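Local coordinates for HcgC (Methanococcus maripaludis S2, PDB 5O4J), which is an S-adenosylmethionine-dependent C-methyltransferase that probably methylates a pyridinol precursor of the iron-guanylylpyridinol cofactor of [Fe]-hydrogenase, at residues A[49-54]-A[207-212]; A[170-173]-A[179-182]; A[113-118]-A[142-147]. One frame throughout, in Å; residues are numbered along the deposited sequence.

All three contacts are largely buried, but they move outward: their centres lie 8, 12 and 16 Å from the centre of the chain for contacts 1, 2 and 3, and Ile147 brings contact 3 to a partly exposed edge. Contacts 1 and 3 share SAH, each through a loop that follows a strand of the mixed sheet; contacts 2 and 3 share PJL. Contact 1 combines ring packing with a water-bridged link from tyrosine to carboxylate. Contact 2 sets a serine against a leucine and holds the PJL carboxylate at a helix start. Contact 3 packs isoleucine methyls, with Ile115 serving both the PJL pocket and helix 142-147. The second subunit reaches all three.

Contact 1 of 3, residues A[49-54]-A[207-212]; sequences GAYLSG and YFEGTV. With SAH (S-adenosyl-L-homocysteine), chain E.
Tyr51 runs from the SAH loop to the short helix 208-213, meeting Glu209 and Val212. Along that helix, Tyr207 comes first: its ring folds over the helix start, with Gly210 N 3.3 Å above the ring plane, and its OH donates to Glu209 OE2 from above the carboxylate plane (2.6 Å). The hydroxyl is also bonded to Thr11 of the second subunit. Glu209 crosses Tyr51 at about a right angle, its CB 3.9 Å from Tyr51 OH. With CG anti to the backbone N (chi1 172°), its extended chain carries the carboxylate past the phenol, and a water bridges the two: Tyr51 OH donates to it, and it donates to Glu209 OE1, each over 2.7 Å. OE1 is also bonded to Tyr200 of the second subunit. At Gly210 a CB would run into Tyr207 CD2. One turn on from Glu209, Val212 CG2 meets Tyr51 CE2 obliquely at 4.0 Å.

Leu52 CB lies over the centre of one face of the Tyr51 ring, while SAH SD sits at the ring edge, near the plane. A cis peptide precedes Leu52, whose N bonds SAH O at 2.9 Å; Ser53 N reaches the same oxygen. The water bridge is consistent with a catalytic network, and SAH is bound by the loop after strand 42-48, the first strand of an NAD(P)-type Rossmann fold.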
loop_
_atom_site.group_PDB
_atom_site.type_symbol
_atom_site.label_atom_id
_atom_site.label_comp_id
_atom_site.label_asym_id
_atom_site.label_seq_id
_atom_site.Cartn_x
_atom_site.Cartn_y
_atom_site.Cartn_z
ATOM N N GLY A 49 -3.300 -13.087 32.294
ATOM C CA GLY A 49 -2.691 -13.175 30.982
ATOM C C GLY A 49 -1.202 -12.901 31.002
ATOM O O GLY A 49 -0.777 -11.746 30.988
ATOM N N ALA A 50 -0.403 -13.966 31.051
ATOM C CA ALA A 50 1.049 -13.817 31.143
ATOM C C ALA A 50 1.660 -13.447 29.797
ATOM O O ALA A 50 2.607 -12.657 29.732
ATOM C CB ALA A 50 1.675 -15.105 31.675
ATOM N N TYR A 51 1.136 -14.016 28.717
ATOM C CA TYR A 51 1.640 -13.754 27.381
ATOM C C TYR A 51 0.836 -12.615 26.756
ATOM O O TYR A 51 -0.379 -12.563 26.972
ATOM C CB TYR A 51 1.536 -15.029 26.546
ATOM C CG TYR A 51 1.717 -14.849 25.056
ATOM C CD1 TYR A 51 0.660 -14.455 24.259
ATOM C CD2 TYR A 51 2.934 -15.117 24.447
ATOM C CE1 TYR A 51 0.805 -14.300 22.905
ATOM C CE2 TYR A 51 3.088 -14.978 23.085
ATOM C CZ TYR A 51 2.023 -14.565 22.316
ATOM O OH TYR A 51 2.186 -14.424 20.948
ATOM N N LEU A 52 1.452 -11.687 26.015
ATOM C CA LEU A 52 2.898 -11.531 25.820
ATOM C C LEU A 52 3.423 -10.364 26.668
ATOM O O LEU A 52 4.558 -10.389 27.125
ATOM C CB LEU A 52 3.193 -11.303 24.340
ATOM C CG LEU A 52 4.629 -11.056 23.901
ATOM C CD1 LEU A 52 5.586 -12.094 24.480
ATOM C CD2 LEU A 52 4.721 -11.044 22.372
ATOM N N SER A 53 2.602 -9.335 26.872
ATOM C CA SER A 53 3.024 -8.182 27.668
ATOM C C SER A 53 2.799 -8.370 29.161
ATOM O O SER A 53 3.329 -7.579 29.957
ATOM C CB SER A 53 2.300 -6.903 27.219
ATOM O OG SER A 53 1.359 -7.141 26.190
ATOM N N GLY A 54 2.003 -9.368 29.560
ATOM C CA GLY A 54 1.669 -9.531 30.966
ATOM C C GLY A 54 2.881 -9.686 31.868
ATOM O O GLY A 54 2.921 -9.131 32.966
ATOM N N TYR A 207 5.206 -18.232 13.021
ATOM C CA TYR A 207 4.067 -18.293 13.928
ATOM C C TYR A 207 4.586 -18.534 15.347
ATOM O O TYR A 207 4.504 -19.631 15.905
ATOM C CB TYR A 207 3.098 -19.366 13.455
ATOM C CG TYR A 207 1.886 -19.541 14.323
ATOM C CD1 TYR A 207 1.083 -18.460 14.655
ATOM C CD2 TYR A 207 1.525 -20.790 14.790
ATOM C CE1 TYR A 207 -0.042 -18.626 15.457
ATOM C CE2 TYR A 207 0.411 -20.963 15.591
ATOM C CZ TYR A 207 -0.365 -19.882 15.915
ATOM O OH TYR A 207 -1.475 -20.064 16.699
ATOM N N PHE A 208 5.182 -17.472 15.916
ATOM C CA PHE A 208 5.766 -17.559 17.253
ATOM C C PHE A 208 4.740 -18.016 18.274
ATOM O O PHE A 208 5.073 -18.686 19.258
ATOM C CB PHE A 208 6.306 -16.200 17.706
ATOM C CG PHE A 208 7.291 -15.573 16.771
ATOM C CD1 PHE A 208 8.598 -16.013 16.706
ATOM C CD2 PHE A 208 6.909 -14.498 15.987
ATOM C CE1 PHE A 208 9.502 -15.410 15.849
ATOM C CE2 PHE A 208 7.800 -13.893 15.131
ATOM C CZ PHE A 208 9.095 -14.345 15.057
ATOM N N GLU A 209 3.500 -17.581 18.103
ATOM C CA GLU A 209 2.439 -17.948 19.026
ATOM C C GLU A 209 2.321 -19.466 19.162
ATOM O O GLU A 209 2.073 -19.985 20.259
ATOM C CB GLU A 209 1.146 -17.315 18.520
ATOM C CG GLU A 209 -0.128 -17.706 19.206
ATOM C CD GLU A 209 -1.327 -17.133 18.477
ATOM O OE1 GLU A 209 -1.397 -15.890 18.358
ATOM O OE2 GLU A 209 -2.170 -17.921 17.989
ATOM N N GLY A 210 2.511 -20.192 18.053
ATOM C CA GLY A 210 2.470 -21.643 18.104
ATOM C C GLY A 210 3.553 -22.232 18.987
ATOM O O GLY A 210 3.330 -23.223 19.688
ATOM N N THR A 211 4.750 -21.641 18.958
ATOM C CA THR A 211 5.820 -22.125 19.824
ATOM C C THR A 211 5.398 -22.073 21.287
ATOM O O THR A 211 5.708 -22.981 22.065
ATOM C CB THR A 211 7.078 -21.291 19.600
ATOM O OG1 THR A 211 7.346 -21.216 18.192
ATOM C CG2 THR A 211 8.257 -21.895 20.326
ATOM N N VAL A 212 4.660 -21.032 21.669
ATOM C CA VAL A 212 4.240 -20.872 23.058
ATOM C C VAL A 212 3.065 -21.782 23.387
ATOM O O VAL A 212 3.053 -22.434 24.434
ATOM C CB VAL A 212 3.876 -19.405 23.353
ATOM C CG1 VAL A 212 3.362 -19.274 24.784
ATOM C CG2 VAL A 212 5.077 -18.503 23.152
HETATM N N SAH E . -3.288 -8.762 24.930
HETATM C CA SAH E . -2.049 -9.567 25.149
HETATM C CB SAH E . -2.224 -10.954 24.533
HETATM C CG SAH E . -3.086 -11.855 25.415
HETATM S SD SAH E . -3.180 -13.511 24.783
HETATM C C SAH E . -0.844 -8.918 24.530
HETATM O O SAH E . 0.265 -9.502 24.617
HETATM O OXT SAH E . -1.007 -7.838 23.947
HETATM C "C5'" SAH E . -4.137 -14.313 26.035
HETATM C "C4'" SAH E . -3.324 -14.682 27.271
HETATM O "O4'" SAH E . -4.227 -14.859 28.370
HETATM C "C3'" SAH E . -2.620 -16.014 27.098
HETATM O "O3'" SAH E . -1.426 -16.076 27.894
HETATM C "C2'" SAH E . -3.675 -16.980 27.582
HETATM O "O2'" SAH E . -3.171 -18.262 27.970
HETATM C "C1'" SAH E . -4.256 -16.235 28.761
HETATM N N9 SAH E . -5.658 -16.568 29.052
HETATM C C8 SAH E . -6.644 -16.791 28.153
HETATM N N7 SAH E . -7.809 -17.032 28.806
HETATM C C5 SAH E . -7.558 -16.937 30.126
HETATM C C6 SAH E . -8.342 -17.066 31.369
HETATM N N6 SAH E . -9.662 -17.356 31.312
HETATM N N1 SAH E . -7.696 -16.894 32.539
HETATM C C2 SAH E . -6.389 -16.598 32.607
HETATM N N3 SAH E . -5.609 -16.470 31.521
HETATM C C4 SAH E . -6.141 -16.627 30.284
HETATM O O HOH W 1 -0.057 -13.927 19.588
#

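Contact 2 of 3, residues A[170-173]-A[179-182]; sequences KFSK and TLVV. With PJL ((3~{E})-3-[(~{E})-3-oxidanylprop-2-enoyl]iminopropanoic acid), chain H.
Ser172 and Thr179 both point toward the opposing segment, yet the touches across this buried contact are purely van der Waals, and both hydroxyls find their partners outside the two segments. Ser172 OG lies 3.9 Å from Leu180 CD2, and Ser172 CB packs against the same methyl at 4.1 Å. Its OG is hydrogen-bonded to Asp183 and to Arg167 NE, outside the two segments, while the methyl packs beside it. Leu180 comes to it by its CD2 branch. Its CG is anti to the carbonyl carbon (chi1 -66°), which brings the end of the side chain nearer to the serine than its CB direction suggests, and Val25 and Thr165 also pack against it.

Thr179 lies in the first turn of helix 177-193, which follows strand 159-167, the last of the parallel strands in this Rossmann-like sheet, and holds a PJL carboxylate oxygen at the helix start. Thr179 N donates to PJL O13 at 3.0 Å, and Thr179 OG1 donates to the same oxygen at 2.7 Å. The rotamer makes this possible: OG1 stands beside the backbone N (chi1 -63°), so hydroxyl and amide reach one acceptor together. The two bonds grip O13 from amide and hydroxyl at once, and the helix start would probably help to stabilise the negative charge of the carboxylate. Thr174 OG1 is bonded to the threonine hydroxyl as well.

The other branch of Thr179 faces the loop, CG2 approaching Lys173 N at 4.3 Å. The lysine side chain itself leads away, its CD at the edge of the Phe171 ring, in plane. Its NZ forms a salt bridge with Asp141 and is bonded to the carbonyl oxygens of Val198, Asn193 and Leu195 of the second subunit.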
loop_
_atom_site.group_PDB
_atom_site.type_symbol
_atom_site.label_atom_id
_atom_site.label_comp_id
_atom_site.label_asym_id
_atom_site.label_seq_id
_atom_site.Cartn_x
_atom_site.Cartn_y
_atom_site.Cartn_z
ATOM N N LYS A 170 -1.358 4.112 10.917
ATOM C CA LYS A 170 -1.254 2.806 10.285
ATOM C C LYS A 170 -2.342 1.882 10.806
ATOM O O LYS A 170 -2.799 2.017 11.942
ATOM C CB LYS A 170 0.122 2.166 10.546
ATOM C CG LYS A 170 1.280 2.961 9.973
ATOM C CD LYS A 170 1.287 2.892 8.464
ATOM C CE LYS A 170 2.640 3.304 7.902
ATOM N NZ LYS A 170 2.686 3.161 6.421
ATOM N N PHE A 171 -2.718 0.908 9.983
ATOM C CA PHE A 171 -3.804 -0.010 10.324
ATOM C C PHE A 171 -3.271 -1.281 10.984
ATOM O O PHE A 171 -2.419 -1.972 10.418
ATOM C CB PHE A 171 -4.601 -0.389 9.075
ATOM C CG PHE A 171 -5.852 -1.172 9.384
ATOM C CD1 PHE A 171 -5.786 -2.536 9.615
ATOM C CD2 PHE A 171 -7.081 -0.552 9.459
ATOM C CE1 PHE A 171 -6.921 -3.263 9.905
ATOM C CE2 PHE A 171 -8.217 -1.272 9.757
ATOM C CZ PHE A 171 -8.139 -2.631 9.987
ATOM N N SER A 172 -3.850 -1.636 12.133
ATOM C CA SER A 172 -3.617 -2.911 12.790
ATOM C C SER A 172 -4.943 -3.455 13.288
ATOM O O SER A 172 -5.793 -2.695 13.756
ATOM C CB SER A 172 -2.631 -2.783 13.962
ATOM O OG SER A 172 -1.286 -2.717 13.488
ATOM N N LYS A 173 -5.112 -4.777 13.186
ATOM C CA LYS A 173 -6.401 -5.392 13.503
ATOM C C LYS A 173 -6.630 -5.522 15.002
ATOM O O LYS A 173 -7.785 -5.567 15.446
ATOM C CB LYS A 173 -6.496 -6.766 12.841
ATOM C CG LYS A 173 -6.694 -6.724 11.344
ATOM C CD LYS A 173 -8.100 -6.295 11.000
ATOM C CE LYS A 173 -8.428 -6.590 9.550
ATOM N NZ LYS A 173 -8.775 -8.027 9.419
ATOM N N THR A 179 0.494 -8.923 17.307
ATOM C CA THR A 179 -0.054 -8.269 16.115
ATOM C C THR A 179 0.735 -7.012 15.768
ATOM O O THR A 179 1.091 -6.778 14.604
ATOM C CB THR A 179 -1.529 -7.900 16.329
ATOM O OG1 THR A 179 -2.322 -9.071 16.526
ATOM C CG2 THR A 179 -2.095 -7.115 15.142
ATOM N N LEU A 180 0.986 -6.180 16.772
ATOM C CA LEU A 180 1.685 -4.924 16.540
ATOM C C LEU A 180 3.106 -5.167 16.050
ATOM O O LEU A 180 3.579 -4.474 15.143
ATOM C CB LEU A 180 1.688 -4.087 17.812
ATOM C CG LEU A 180 0.310 -3.596 18.251
ATOM C CD1 LEU A 180 0.374 -3.056 19.670
ATOM C CD2 LEU A 180 -0.214 -2.552 17.278
ATOM N N VAL A 181 3.798 -6.148 16.634
ATOM C CA VAL A 181 5.160 -6.473 16.207
ATOM C C VAL A 181 5.161 -6.923 14.749
ATOM O O VAL A 181 5.976 -6.466 13.937
ATOM C CB VAL A 181 5.763 -7.539 17.137
ATOM C CG1 VAL A 181 7.055 -8.121 16.569
ATOM C CG2 VAL A 181 5.994 -6.959 18.529
ATOM N N VAL A 182 4.243 -7.822 14.397
ATOM C CA VAL A 182 4.125 -8.296 13.020
ATOM C C VAL A 182 3.894 -7.125 12.075
ATOM O O VAL A 182 4.551 -6.991 11.041
ATOM C CB VAL A 182 2.985 -9.332 12.922
ATOM C CG1 VAL A 182 2.645 -9.643 11.465
ATOM C CG2 VAL A 182 3.374 -10.598 13.668
HETATM O O14 PJL H . -1.751 -11.778 20.433
HETATM C C12 PJL H . -2.219 -11.094 19.471
HETATM O O13 PJL H . -1.661 -10.089 18.989
HETATM C C10 PJL H . -3.530 -11.438 18.798
HETATM C C4 PJL H . -4.564 -11.982 19.748
HETATM N N5 PJL H . -4.595 -13.202 20.063
HETATM C C6 PJL H . -5.515 -13.732 20.893
HETATM O O8 PJL H . -5.853 -14.902 20.793
HETATM C C7 PJL H . -6.163 -12.922 21.954
HETATM C C2 PJL H . -5.885 -11.631 22.112
HETATM O O1 PJL H . -6.444 -10.877 23.029
#

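Contact 3 of 3, residues A[113-118]-A[142-147]; sequences TGIGGV and KGISKI. With SAH (S-adenosyl-L-homocysteine), chain E; PJL ((3~{E})-3-[(~{E})-3-oxidanylprop-2-enoyl]iminopropanoic acid), chain H.
The 113-118 loop covers one face of the SAH adenine with Thr113 and Val118, and one face of the enol end of PJL with Ile115, which reaches on to Ile144 and Ile147 of helix 142-147. Over the adenine, Thr113 CG2 lies 3.5 Å from SAH C4, and Val118 CG1 stands above the rim, 3.5 Å from SAH N1. Gly117 CA approaches the same face, just beyond the N7 edge. Over PJL, Ile115 CB sits 3.8 Å from C7.

The isoleucines pack by methyls alone. In Ile115 a chi1 of -65° sends CG2 toward Ile147, whose CG2 it meets at 4.0 Å, and leaves CG1 to carry CD1 to Ile144 CG2; the Ile115 and Ile147 side chains cross at about a right angle. A water joins the backbones beside them, accepting from Gly116 N and within bonding reach of Ile147 O. Val9 and Val198 of the second subunit pack on Ile115 and Ile144 respectively.

The loop follows strand 108-111 of the Rossmann-like sheet, at whose carboxyl end SAH sits, and turns through a type II beta turn from Gly114 to Gly117. Glycines suit this path: a CB on Gly114 would collide with PJL O1, and one on Gly117 with Thr113 OG1. The backbone on either flank of Gly114 grips PJL O1, which accepts from Ile115 N at 2.8 Å and donates to Thr113 O at 3.2 Å.

Thr113 divides its branches between ligand and loop: while CG2 meets the adenine, OG1 accepts from Val118 N at 2.9 Å (162°) and is bonded to Asp111. With a glycine here the Val118 N-H would probably lose its acceptor, and a gap would be likely to open over the adenine.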
loop_
_atom_site.group_PDB
_atom_site.type_symbol
_atom_site.label_atom_id
_atom_site.label_comp_id
_atom_site.label_asym_id
_atom_site.label_seq_id
_atom_site.Cartn_x
_atom_site.Cartn_y
_atom_site.Cartn_z
ATOM N N THR A 113 -6.184 -10.525 28.973
ATOM C CA THR A 113 -6.387 -11.744 28.196
ATOM C C THR A 113 -6.996 -11.467 26.829
ATOM O O THR A 113 -6.798 -12.256 25.902
ATOM C CB THR A 113 -7.253 -12.751 28.961
ATOM O OG1 THR A 113 -8.551 -12.204 29.231
ATOM C CG2 THR A 113 -6.583 -13.147 30.261
ATOM N N GLY A 114 -7.744 -10.380 26.684
ATOM C CA GLY A 114 -8.273 -10.027 25.378
ATOM C C GLY A 114 -9.230 -11.073 24.842
ATOM O O GLY A 114 -10.042 -11.644 25.574
ATOM N N ILE A 115 -9.143 -11.324 23.533
ATOM C CA ILE A 115 -10.161 -12.117 22.845
ATOM C C ILE A 115 -10.246 -13.521 23.431
ATOM O O ILE A 115 -9.230 -14.213 23.587
ATOM C CB ILE A 115 -9.856 -12.162 21.341
ATOM C CG1 ILE A 115 -9.967 -10.767 20.734
ATOM C CG2 ILE A 115 -10.783 -13.116 20.628
ATOM C CD1 ILE A 115 -9.272 -10.638 19.405
ATOM N N GLY A 116 -11.469 -13.952 23.727
ATOM C CA GLY A 116 -11.726 -15.271 24.271
ATOM C C GLY A 116 -11.142 -15.513 25.640
ATOM O O GLY A 116 -11.027 -16.668 26.058
ATOM N N GLY A 117 -10.823 -14.452 26.379
ATOM C CA GLY A 117 -10.149 -14.571 27.658
ATOM C C GLY A 117 -11.065 -14.691 28.866
ATOM O O GLY A 117 -12.058 -15.425 28.831
ATOM N N VAL A 118 -10.717 -13.999 29.954
ATOM C CA VAL A 118 -11.440 -14.166 31.208
ATOM C C VAL A 118 -12.900 -13.763 31.045
ATOM O O VAL A 118 -13.248 -12.868 30.262
ATOM C CB VAL A 118 -10.808 -13.357 32.353
ATOM C CG1 VAL A 118 -9.384 -13.794 32.600
ATOM C CG2 VAL A 118 -10.893 -11.870 32.066
ATOM N N LYS A 142 -15.192 -6.013 11.555
ATOM C CA LYS A 142 -16.479 -6.461 12.083
ATOM C C LYS A 142 -16.347 -7.767 12.855
ATOM O O LYS A 142 -16.923 -7.911 13.940
ATOM C CB LYS A 142 -17.481 -6.618 10.942
ATOM C CG LYS A 142 -17.865 -5.308 10.278
ATOM C CD LYS A 142 -18.827 -5.529 9.118
ATOM C CE LYS A 142 -19.359 -4.218 8.561
ATOM N NZ LYS A 142 -19.084 -4.067 7.104
ATOM N N GLY A 143 -15.589 -8.729 12.319
ATOM C CA GLY A 143 -15.481 -10.026 12.969
ATOM C C GLY A 143 -14.867 -9.935 14.354
ATOM O O GLY A 143 -15.322 -10.591 15.298
ATOM N N ILE A 144 -13.828 -9.113 14.498
ATOM C CA ILE A 144 -13.204 -8.935 15.804
ATOM C C ILE A 144 -14.122 -8.156 16.736
ATOM O O ILE A 144 -14.221 -8.471 17.930
ATOM C CB ILE A 144 -11.836 -8.254 15.632
ATOM C CG1 ILE A 144 -10.884 -9.232 14.937
ATOM C CG2 ILE A 144 -11.274 -7.780 16.967
ATOM C CD1 ILE A 144 -9.608 -8.598 14.424
ATOM N N SER A 145 -14.792 -7.122 16.220
ATOM C CA SER A 145 -15.732 -6.369 17.045
ATOM C C SER A 145 -16.818 -7.276 17.604
ATOM O O SER A 145 -17.250 -7.106 18.751
ATOM C CB SER A 145 -16.364 -5.238 16.235
ATOM O OG SER A 145 -15.458 -4.160 16.077
ATOM N N LYS A 146 -17.281 -8.236 16.803
ATOM C CA LYS A 146 -18.406 -9.083 17.211
ATOM C C LYS A 146 -18.028 -10.026 18.349
ATOM O O LYS A 146 -18.875 -10.365 19.184
ATOM C CB LYS A 146 -18.903 -9.887 16.006
ATOM C CG LYS A 146 -20.161 -10.706 16.253
ATOM C CD LYS A 146 -20.480 -11.604 15.061
ATOM C CE LYS A 146 -20.863 -13.016 15.496
ATOM N NZ LYS A 146 -21.949 -13.035 16.516
ATOM N N ILE A 147 -16.775 -10.481 18.392
ATOM C CA ILE A 147 -16.363 -11.432 19.423
ATOM C C ILE A 147 -15.830 -10.740 20.663
ATOM O O ILE A 147 -15.692 -11.389 21.711
ATOM C CB ILE A 147 -15.311 -12.418 18.878
ATOM C CG1 ILE A 147 -15.183 -13.622 19.814
ATOM C CG2 ILE A 147 -13.951 -11.745 18.699
ATOM C CD1 ILE A 147 -14.773 -14.888 19.110
HETATM N N SAH E . -3.288 -8.762 24.930
HETATM C CA SAH E . -2.049 -9.567 25.149
HETATM C CB SAH E . -2.224 -10.954 24.533
HETATM C CG SAH E . -3.086 -11.855 25.415
HETATM S SD SAH E . -3.180 -13.511 24.783
HETATM C C SAH E . -0.844 -8.918 24.530
HETATM O O SAH E . 0.265 -9.502 24.617
HETATM O OXT SAH E . -1.007 -7.838 23.947
HETATM C "C5'" SAH E . -4.137 -14.313 26.035
HETATM C "C4'" SAH E . -3.324 -14.682 27.271
HETATM O "O4'" SAH E . -4.227 -14.859 28.370
HETATM C "C3'" SAH E . -2.620 -16.014 27.098
HETATM O "O3'" SAH E . -1.426 -16.076 27.894
HETATM C "C2'" SAH E . -3.675 -16.980 27.582
HETATM O "O2'" SAH E . -3.171 -18.262 27.970
HETATM C "C1'" SAH E . -4.256 -16.235 28.761
HETATM N N9 SAH E . -5.658 -16.568 29.052
HETATM C C8 SAH E . -6.644 -16.791 28.153
HETATM N N7 SAH E . -7.809 -17.032 28.806
HETATM C C5 SAH E . -7.558 -16.937 30.126
HETATM C C6 SAH E . -8.342 -17.066 31.369
HETATM N N6 SAH E . -9.662 -17.356 31.312
HETATM N N1 SAH E . -7.696 -16.894 32.539
HETATM C C2 SAH E . -6.389 -16.598 32.607
HETATM N N3 SAH E . -5.609 -16.470 31.521
HETATM C C4 SAH E . -6.141 -16.627 30.284
HETATM O O14 PJL H . -1.751 -11.778 20.433
HETATM C C12 PJL H . -2.219 -11.094 19.471
HETATM O O13 PJL H . -1.661 -10.089 18.989
HETATM C C10 PJL H . -3.530 -11.438 18.798
HETATM C C4 PJL H . -4.564 -11.982 19.748
HETATM N N5 PJL H . -4.595 -13.202 20.063
HETATM C C6 PJL H . -5.515 -13.732 20.893
HETATM O O8 PJL H . -5.853 -14.902 20.793
HETATM C C7 PJL H . -6.163 -12.922 21.954
HETATM C C2 PJL H . -5.885 -11.631 22.112
HETATM O O1 PJL H . -6.444 -10.877 23.029
HETATM O O HOH W 2 -13.583 -11.859 23.667
#